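4-amino-4-deoxy-L-arabinose transferase or related glycosyltransferases of PMT family (Cupriavidus metallidurans, PDB 5EZM) probably transfers 4-amino-4-deoxy-L-arabinose from a polyprenyl phosphate carrier to lipid A as a zinc-containing integral membrane glycosyltransferase of the GT-C fold. Local coordinates at residues Gly166-Val171 against Ile349-Pro354; Ala197-Ala202 against Val209-Pro214; Ile329-Ile334 against Pro354-Leu359. All coordinates share one frame; numbering follows the deposited sequence.

Overall arrangement
The three contacts belong to one part of the transmembrane helix bundle, and all touch the bound decaprenyl phosphate. Interaction 2 joins helix 185-206 to helix 209-224. Its two segments fall between those of interaction 1, which joins helix 160-178 to residues 349-354, so a local hairpin sits within a long-range closure. Interaction 3 joins helix 323-339 to helix 352-365; its segments alternate along the chain with those of interaction 1, and the two share Pro354. Centres are about 8 Å apart for interactions 1 and 3, about 10 Å for 1 and 2, and about 16 Å for 2 and 3. Together they gather distant residues round one bound decaprenyl phosphate, probably in the place of the lipid carrier.

Interaction 1. Residues Gly166-Val171 against Ile349-Pro354; sequences GVMSCV and IVPVIP. With DSL (mono-trans, octa-cis decaprenyl-phosphate), chain C.
Helix 160-178 packs here on the turn and first residues of a later membrane span, with Met168 and Ser169 meeting Pro351 and Pro354. The contact is small, buried and wholly apolar at its points of touch. Two proline rings spaced three residues apart present themselves to the same helix. Ser169 makes the closer approach. It is its CB, not its hydroxyl, that touches: this atom packs against the Pro354 ring, 3.7 Å from Pro354 CG and 3.8 Å from Pro354 CB. Ser169 OG sits between the backbone N and the carbonyl carbon (chi1 76°). That rotation turns it back toward Gly166 O on its own helix, although the modelled bond is too short for its length to be trusted. Met168 CB points toward the prolines, and the sulfur carries the looser second contact, with SD 4.4 Å from Pro351 CB.

In the GT-C membrane fold of this protein, residues 349-354 run through a type I beta turn, Ile349 to Val352, into helix 352-365, a predicted membrane span. Val350 and Pro351 take the corners of the turn. The CA atoms of Met168 and Pro351 are 6.7 Å apart, and those of Ser169 and Pro354 are 6.1 Å apart.

Val171, farther along helix 160-178, belongs to the decaprenyl phosphate pocket. Its CG1, anti to the backbone N (chi1 -179°), lies 3.7 Å from DSL C23. Its carbonyl oxygen touches the same methyl carbon. Ser169 also packs on Val124 of helix 112-133, while Pro354 rests on Ser125 there and on Trp151 of helix 149-155.

Interaction 2. Residues Ala197-Ala202 against Val209-Pro214; sequences AAMGVA and VGIALP. With DSL (mono-trans, octa-cis decaprenyl-phosphate), chain C; MPG ([(Z)-octadec-9-enyl] (2R)-2,3-bis(oxidanyl)propanoate), chain B.
Helix segments 197-202 and 209-214 cross at 128° between their N-to-C directions, and their axes approach to 8.1 Å, with Ala202 and Gly210 at the nearest backbone point. There Ala202 CB lies 3.7 Å from Gly210 CA, a close fit of a methyl group against a residue without a side chain. Met199 carries the rest of the contact. Its CG, anti to the carbonyl carbon (chi1 -81°), passes 3.5 Å from Gly210 O. The Met199 chain turns at its last torsion, and its sulfur passes alongside the Pro214 ring, the two side chains heading opposite ways. Met199 SD lies 4.0 Å from Pro214 CB and 4.1 Å from Ile211 CG1. Helix 209-224 is kinked at Pro214, whose ring nitrogen has no hydrogen to give to the turn before.

Beyond the sulfur lies the lipid. Met199 CE is 3.5 Å from DSL C27, Pro214 CB is 3.6 Å from DSL C26, and Ile211 CD1 is 3.8 Å from DSL C33. Val209 and Ala212 meet a bound MPG molecule instead. The two segments form a tight helical hairpin whose Met199, Ile211 and Pro214 line the decaprenyl phosphate pocket.

Interaction 3. Residues Ile329-Ile334 against Pro354-Leu359; sequences IWAIAI and PALGIL. With DSL (mono-trans, octa-cis decaprenyl-phosphate), chain C.
Trp330 and Ala355 meet obliquely, the methyl group of Ala355 lying nearest the CD1 corner of the indole. Trp330 CD1 is 3.5 Å from Ala355 CB. The indole reaches this place because CG stands anti to the backbone N (chi1 -177°). Ile334, one turn on in the same helix, lays its CD1 over one face of the ring, displaced toward the rim. The benzo part is turned to the lipid: DSL C21 lies at the ring edge and in its plane, 3.7 Å from Trp330 CE3. DSL C23 comes in obliquely, 3.5 Å from Trp330 CZ3. The NE1 group is hydrogen-bonded to Pro351 O, which would restrain the rotation of the ring.

Ala331 and Leu356 form the second point of touch. Ala331 CB points toward the other helix and meets Leu356 CD2 at 3.9 Å. Leu356 leaves its backbone to one side and reaches across with CD2.

The axes of the two segments approach to 8.9 Å, with 141° between their N-to-C directions. Helix 209-224 packs on Trp330 through Val217, and Leu172 of helix 160-178 touches both Trp330 and Ala355. Gly357 O is hydrogen-bonded to Thr141 OG1 of helix 135-147.

Interaction 1. Residues Gly166-Val171 against Ile349-Pro354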
# COMPACT_ATOMS: atom_id res chain seq x y z
N GLY A 166 7.34 3.82 3.75
CA GLY A 166 7.57 4.93 4.65
C GLY A 166 8.69 4.66 5.63
O GLY A 166 9.54 5.53 5.87
N VAL A 167 8.73 3.45 6.19
CA VAL A 167 9.81 3.15 7.14
C VAL A 167 11.15 3.06 6.42
O VAL A 167 12.18 3.51 6.94
CB VAL A 167 9.49 1.87 7.93
CG1 VAL A 167 8.28 2.09 8.81
CG2 VAL A 167 9.25 0.70 7.00
N MET A 168 11.16 2.52 5.20
CA MET A 168 12.41 2.49 4.44
C MET A 168 12.81 3.89 3.98
O MET A 168 14.01 4.19 3.89
CB MET A 168 12.29 1.54 3.25
CG MET A 168 12.30 0.07 3.64
SD MET A 168 12.52 -1.04 2.24
CE MET A 168 14.17 -0.59 1.70
N SER A 169 11.83 4.76 3.71
CA SER A 169 12.15 6.16 3.48
C SER A 169 12.79 6.78 4.71
O SER A 169 13.62 7.69 4.60
CB SER A 169 10.90 6.93 3.07
OG SER A 169 10.07 7.18 4.20
N CYS A 170 12.41 6.31 5.90
CA CYS A 170 13.13 6.72 7.11
C CYS A 170 14.54 6.16 7.12
O CYS A 170 15.47 6.82 7.61
CB CYS A 170 12.36 6.29 8.36
SG CYS A 170 10.96 7.35 8.76
N VAL A 171 14.74 4.94 6.61
CA VAL A 171 16.10 4.40 6.51
C VAL A 171 16.97 5.31 5.66
O VAL A 171 18.06 5.74 6.08
CB VAL A 171 16.07 2.97 5.94
CG1 VAL A 171 17.48 2.41 5.86
CG2 VAL A 171 15.19 2.07 6.78
N ILE A 349 7.68 -1.98 -5.88
CA ILE A 349 8.51 -0.90 -6.39
C ILE A 349 8.28 0.42 -5.66
O ILE A 349 9.02 1.38 -5.89
CB ILE A 349 8.31 -0.74 -7.91
CG1 ILE A 349 9.60 -0.27 -8.56
CG2 ILE A 349 7.19 0.24 -8.21
CD1 ILE A 349 10.79 -1.12 -8.20
N VAL A 350 7.29 0.48 -4.76
CA VAL A 350 6.97 1.76 -4.11
C VAL A 350 8.15 2.35 -3.34
O VAL A 350 8.34 3.57 -3.41
CB VAL A 350 5.71 1.61 -3.24
CG1 VAL A 350 5.41 2.90 -2.51
CG2 VAL A 350 4.52 1.21 -4.10
N PRO A 351 8.97 1.58 -2.61
CA PRO A 351 10.08 2.20 -1.86
C PRO A 351 11.05 3.04 -2.68
O PRO A 351 11.85 3.77 -2.09
CB PRO A 351 10.79 0.99 -1.23
CG PRO A 351 9.72 0.02 -1.03
CD PRO A 351 8.80 0.17 -2.22
N VAL A 352 11.02 2.97 -4.02
CA VAL A 352 11.92 3.82 -4.79
C VAL A 352 11.40 5.25 -4.92
O VAL A 352 12.18 6.16 -5.23
CB VAL A 352 12.19 3.25 -6.20
CG1 VAL A 352 12.48 1.76 -6.12
CG2 VAL A 352 11.01 3.53 -7.13
N ILE A 353 10.10 5.47 -4.68
CA ILE A 353 9.52 6.79 -4.94
C ILE A 353 10.12 7.88 -4.06
O ILE A 353 10.46 8.94 -4.59
CB ILE A 353 7.98 6.71 -4.82
CG1 ILE A 353 7.42 5.70 -5.82
CG2 ILE A 353 7.36 8.09 -5.04
CD1 ILE A 353 7.71 6.05 -7.27
N PRO A 354 10.28 7.70 -2.74
CA PRO A 354 10.87 8.78 -1.93
C PRO A 354 12.22 9.25 -2.46
O PRO A 354 12.44 10.46 -2.60
CB PRO A 354 10.99 8.15 -0.54
CG PRO A 354 9.94 7.12 -0.50
CD PRO A 354 9.88 6.56 -1.89
C21 DSL C . 21.41 3.15 1.48
C22 DSL C . 21.17 3.07 2.98
C23 DSL C . 20.03 3.88 3.60
C24 DSL C . 21.94 2.30 3.75
C25 DSL C . 21.70 2.21 5.28
C26 DSL C . 21.77 0.72 5.70
C27 DSL C . 22.85 0.53 6.81
C28 DSL C . 23.23 1.72 7.72
C29 DSL C . 23.45 -0.67 6.97
C30 DSL C . 23.07 -1.86 6.06
C31 DSL C . 24.28 -2.84 5.92
C32 DSL C . 23.82 -4.30 6.27
C33 DSL C . 23.70 -4.75 7.74
C34 DSL C . 23.54 -5.18 5.27

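Interaction 2. Residues Ala197-Ala202 against Val209-Pro214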
# COMPACT_ATOMS: atom_id res chain seq x y z
N ALA A 197 17.27 1.55 13.58
CA ALA A 197 15.95 1.34 14.15
C ALA A 197 14.89 1.27 13.06
O ALA A 197 14.02 0.38 13.08
CB ALA A 197 15.62 2.45 15.15
N ALA A 198 14.95 2.19 12.09
CA ALA A 198 14.01 2.15 10.98
C ALA A 198 14.13 0.83 10.21
O ALA A 198 13.11 0.25 9.80
CB ALA A 198 14.25 3.34 10.05
N MET A 199 15.36 0.34 10.01
CA MET A 199 15.53 -0.96 9.37
C MET A 199 14.87 -2.06 10.19
O MET A 199 14.27 -2.99 9.63
CB MET A 199 17.01 -1.26 9.15
CG MET A 199 17.59 -0.59 7.92
SD MET A 199 19.27 -1.13 7.54
CE MET A 199 20.18 -0.36 8.88
N GLY A 200 14.96 -1.97 11.52
CA GLY A 200 14.29 -2.94 12.36
C GLY A 200 12.78 -2.92 12.18
O GLY A 200 12.15 -3.97 12.00
N VAL A 201 12.19 -1.73 12.21
CA VAL A 201 10.75 -1.62 11.98
C VAL A 201 10.38 -2.19 10.61
O VAL A 201 9.36 -2.87 10.46
CB VAL A 201 10.30 -0.15 12.11
CG1 VAL A 201 8.81 -0.03 11.85
CG2 VAL A 201 10.66 0.40 13.48
N ALA A 202 11.22 -1.94 9.60
CA ALA A 202 10.95 -2.46 8.27
C ALA A 202 10.96 -3.98 8.26
O ALA A 202 10.12 -4.62 7.61
CB ALA A 202 11.97 -1.91 7.27
N VAL A 209 13.64 -7.99 3.68
CA VAL A 209 13.76 -6.94 2.68
C VAL A 209 14.29 -5.66 3.31
O VAL A 209 15.25 -5.04 2.82
CB VAL A 209 12.40 -6.69 2.00
CG1 VAL A 209 12.58 -5.94 0.69
CG2 VAL A 209 11.66 -8.01 1.79
N GLY A 210 13.71 -5.28 4.45
CA GLY A 210 14.06 -4.04 5.12
C GLY A 210 15.52 -3.89 5.46
O GLY A 210 15.97 -2.77 5.73
N ILE A 211 16.28 -4.98 5.45
CA ILE A 211 17.73 -4.89 5.62
C ILE A 211 18.49 -5.36 4.39
O ILE A 211 19.63 -4.93 4.19
CB ILE A 211 18.20 -5.67 6.87
CG1 ILE A 211 19.61 -5.24 7.27
CG2 ILE A 211 18.12 -7.17 6.63
CD1 ILE A 211 20.11 -5.82 8.57
N ALA A 212 17.88 -6.18 3.53
CA ALA A 212 18.59 -6.66 2.35
C ALA A 212 18.74 -5.55 1.31
O ALA A 212 19.83 -5.33 0.77
CB ALA A 212 17.87 -7.87 1.75
N LEU A 213 17.65 -4.85 1.02
CA LEU A 213 17.71 -3.75 0.05
C LEU A 213 18.64 -2.63 0.49
O LEU A 213 19.46 -2.19 -0.34
CB LEU A 213 16.31 -3.23 -0.24
CG LEU A 213 15.51 -4.08 -1.23
CD1 LEU A 213 14.14 -3.48 -1.47
CD2 LEU A 213 16.29 -4.20 -2.53
N PRO A 214 18.59 -2.12 1.72
CA PRO A 214 19.58 -1.10 2.12
C PRO A 214 21.01 -1.57 1.94
O PRO A 214 21.79 -0.92 1.23
CB PRO A 214 19.23 -0.83 3.59
CG PRO A 214 17.80 -1.15 3.69
CD PRO A 214 17.59 -2.33 2.79
C21 DSL C . 21.41 3.15 1.48
C22 DSL C . 21.17 3.07 2.98
C23 DSL C . 20.03 3.88 3.60
C24 DSL C . 21.94 2.30 3.75
C25 DSL C . 21.70 2.21 5.28
C26 DSL C . 21.77 0.72 5.70
C27 DSL C . 22.85 0.53 6.81
C28 DSL C . 23.23 1.72 7.72
C29 DSL C . 23.45 -0.67 6.97
C30 DSL C . 23.07 -1.86 6.06
C31 DSL C . 24.28 -2.84 5.92
C32 DSL C . 23.82 -4.30 6.27
C33 DSL C . 23.70 -4.75 7.74
C34 DSL C . 23.54 -5.18 5.27
C2 MPG B . 15.80 -11.65 1.33
C3 MPG B . 15.17 -11.12 0.05
C4 MPG B . 13.66 -11.30 0.04
C5 MPG B . 12.97 -10.55 -1.11
C6 MPG B . 11.44 -10.56 -0.97
C7 MPG B . 10.79 -9.28 -1.54
C8 MPG B . 9.41 -8.99 -0.89
C9 MPG B . 9.09 -7.48 -0.82
C1 MPG B . 17.33 -11.72 1.24

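Interaction 3. Residues Ile329-Ile334 against Pro354-Leu359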
# COMPACT_ATOMS: atom_id res chain seq x y z
N ILE A 329 21.22 5.46 -6.53
CA ILE A 329 21.55 4.05 -6.37
C ILE A 329 20.45 3.33 -5.60
O ILE A 329 20.20 2.14 -5.83
CB ILE A 329 22.93 3.91 -5.70
CG1 ILE A 329 24.02 4.45 -6.63
CG2 ILE A 329 23.21 2.46 -5.34
CD1 ILE A 329 25.41 4.36 -6.05
N TRP A 330 19.79 4.03 -4.68
CA TRP A 330 18.62 3.47 -4.01
C TRP A 330 17.56 3.08 -5.04
O TRP A 330 17.20 1.90 -5.16
CB TRP A 330 18.07 4.50 -3.02
CG TRP A 330 16.90 4.07 -2.20
CD1 TRP A 330 15.58 4.11 -2.57
CD2 TRP A 330 16.93 3.55 -0.87
NE1 TRP A 330 14.80 3.64 -1.54
CE2 TRP A 330 15.60 3.29 -0.49
CE3 TRP A 330 17.96 3.28 0.04
CZ2 TRP A 330 15.27 2.77 0.76
CZ3 TRP A 330 17.63 2.76 1.27
CH2 TRP A 330 16.30 2.51 1.62
N ALA A 331 17.08 4.05 -5.82
CA ALA A 331 16.01 3.80 -6.77
C ALA A 331 16.41 2.76 -7.81
O ALA A 331 15.66 1.81 -8.08
CB ALA A 331 15.60 5.11 -7.45
N ILE A 332 17.59 2.91 -8.41
CA ILE A 332 18.01 2.02 -9.49
C ILE A 332 18.24 0.61 -8.96
O ILE A 332 17.77 -0.37 -9.54
CB ILE A 332 19.26 2.57 -10.20
CG1 ILE A 332 18.95 3.92 -10.85
CG2 ILE A 332 19.76 1.58 -11.24
CD1 ILE A 332 20.19 4.65 -11.35
N ALA A 333 18.97 0.49 -7.85
CA ALA A 333 19.29 -0.82 -7.31
C ALA A 333 18.03 -1.57 -6.89
O ALA A 333 17.87 -2.76 -7.21
CB ALA A 333 20.25 -0.69 -6.13
N ILE A 334 17.12 -0.90 -6.18
CA ILE A 334 15.89 -1.57 -5.78
C ILE A 334 15.05 -1.93 -7.00
O ILE A 334 14.45 -3.02 -7.07
CB ILE A 334 15.12 -0.69 -4.78
CG1 ILE A 334 15.90 -0.59 -3.47
CG2 ILE A 334 13.74 -1.26 -4.52
CD1 ILE A 334 15.28 0.33 -2.45
N PRO A 354 10.28 7.70 -2.74
CA PRO A 354 10.87 8.78 -1.93
C PRO A 354 12.22 9.25 -2.46
O PRO A 354 12.44 10.46 -2.60
CB PRO A 354 10.99 8.15 -0.54
CG PRO A 354 9.94 7.12 -0.50
CD PRO A 354 9.88 6.56 -1.89
N ALA A 355 13.12 8.32 -2.77
CA ALA A 355 14.41 8.68 -3.34
C ALA A 355 14.23 9.52 -4.61
O ALA A 355 14.81 10.60 -4.75
CB ALA A 355 15.23 7.43 -3.64
N LEU A 356 13.39 9.03 -5.53
CA LEU A 356 13.04 9.81 -6.71
C LEU A 356 12.58 11.21 -6.32
O LEU A 356 13.02 12.21 -6.91
CB LEU A 356 11.96 9.10 -7.52
CG LEU A 356 12.37 7.76 -8.15
CD1 LEU A 356 11.19 7.16 -8.89
CD2 LEU A 356 13.56 7.95 -9.08
N GLY A 357 11.71 11.29 -5.31
CA GLY A 357 11.29 12.59 -4.81
C GLY A 357 12.47 13.51 -4.53
O GLY A 357 12.54 14.63 -5.05
N ILE A 358 13.43 13.02 -3.74
CA ILE A 358 14.64 13.80 -3.47
C ILE A 358 15.25 14.28 -4.77
O ILE A 358 15.50 15.48 -4.97
CB ILE A 358 15.64 12.98 -2.64
CG1 ILE A 358 15.02 12.55 -1.31
CG2 ILE A 358 16.93 13.77 -2.42
CD1 ILE A 358 15.96 11.77 -0.43
N LEU A 359 15.47 13.35 -5.71
CA LEU A 359 16.04 13.73 -7.00
C LEU A 359 15.18 14.78 -7.67
O LEU A 359 15.69 15.82 -8.12
CB LEU A 359 16.20 12.49 -7.89
CG LEU A 359 17.24 11.48 -7.42
CD1 LEU A 359 17.45 10.38 -8.46
CD2 LEU A 359 18.55 12.18 -7.09
C21 DSL C . 21.41 3.15 1.48
C22 DSL C . 21.17 3.07 2.98
C23 DSL C . 20.03 3.88 3.60
C24 DSL C . 21.94 2.30 3.75
C25 DSL C . 21.70 2.21 5.28
C26 DSL C . 21.77 0.72 5.70
C27 DSL C . 22.85 0.53 6.81
C28 DSL C . 23.23 1.72 7.72
C29 DSL C . 23.45 -0.67 6.97
C30 DSL C . 23.07 -1.86 6.06
C31 DSL C . 24.28 -2.84 5.92
C32 DSL C . 23.82 -4.30 6.27
C33 DSL C . 23.70 -4.75 7.74
C34 DSL C . 23.54 -5.18 5.27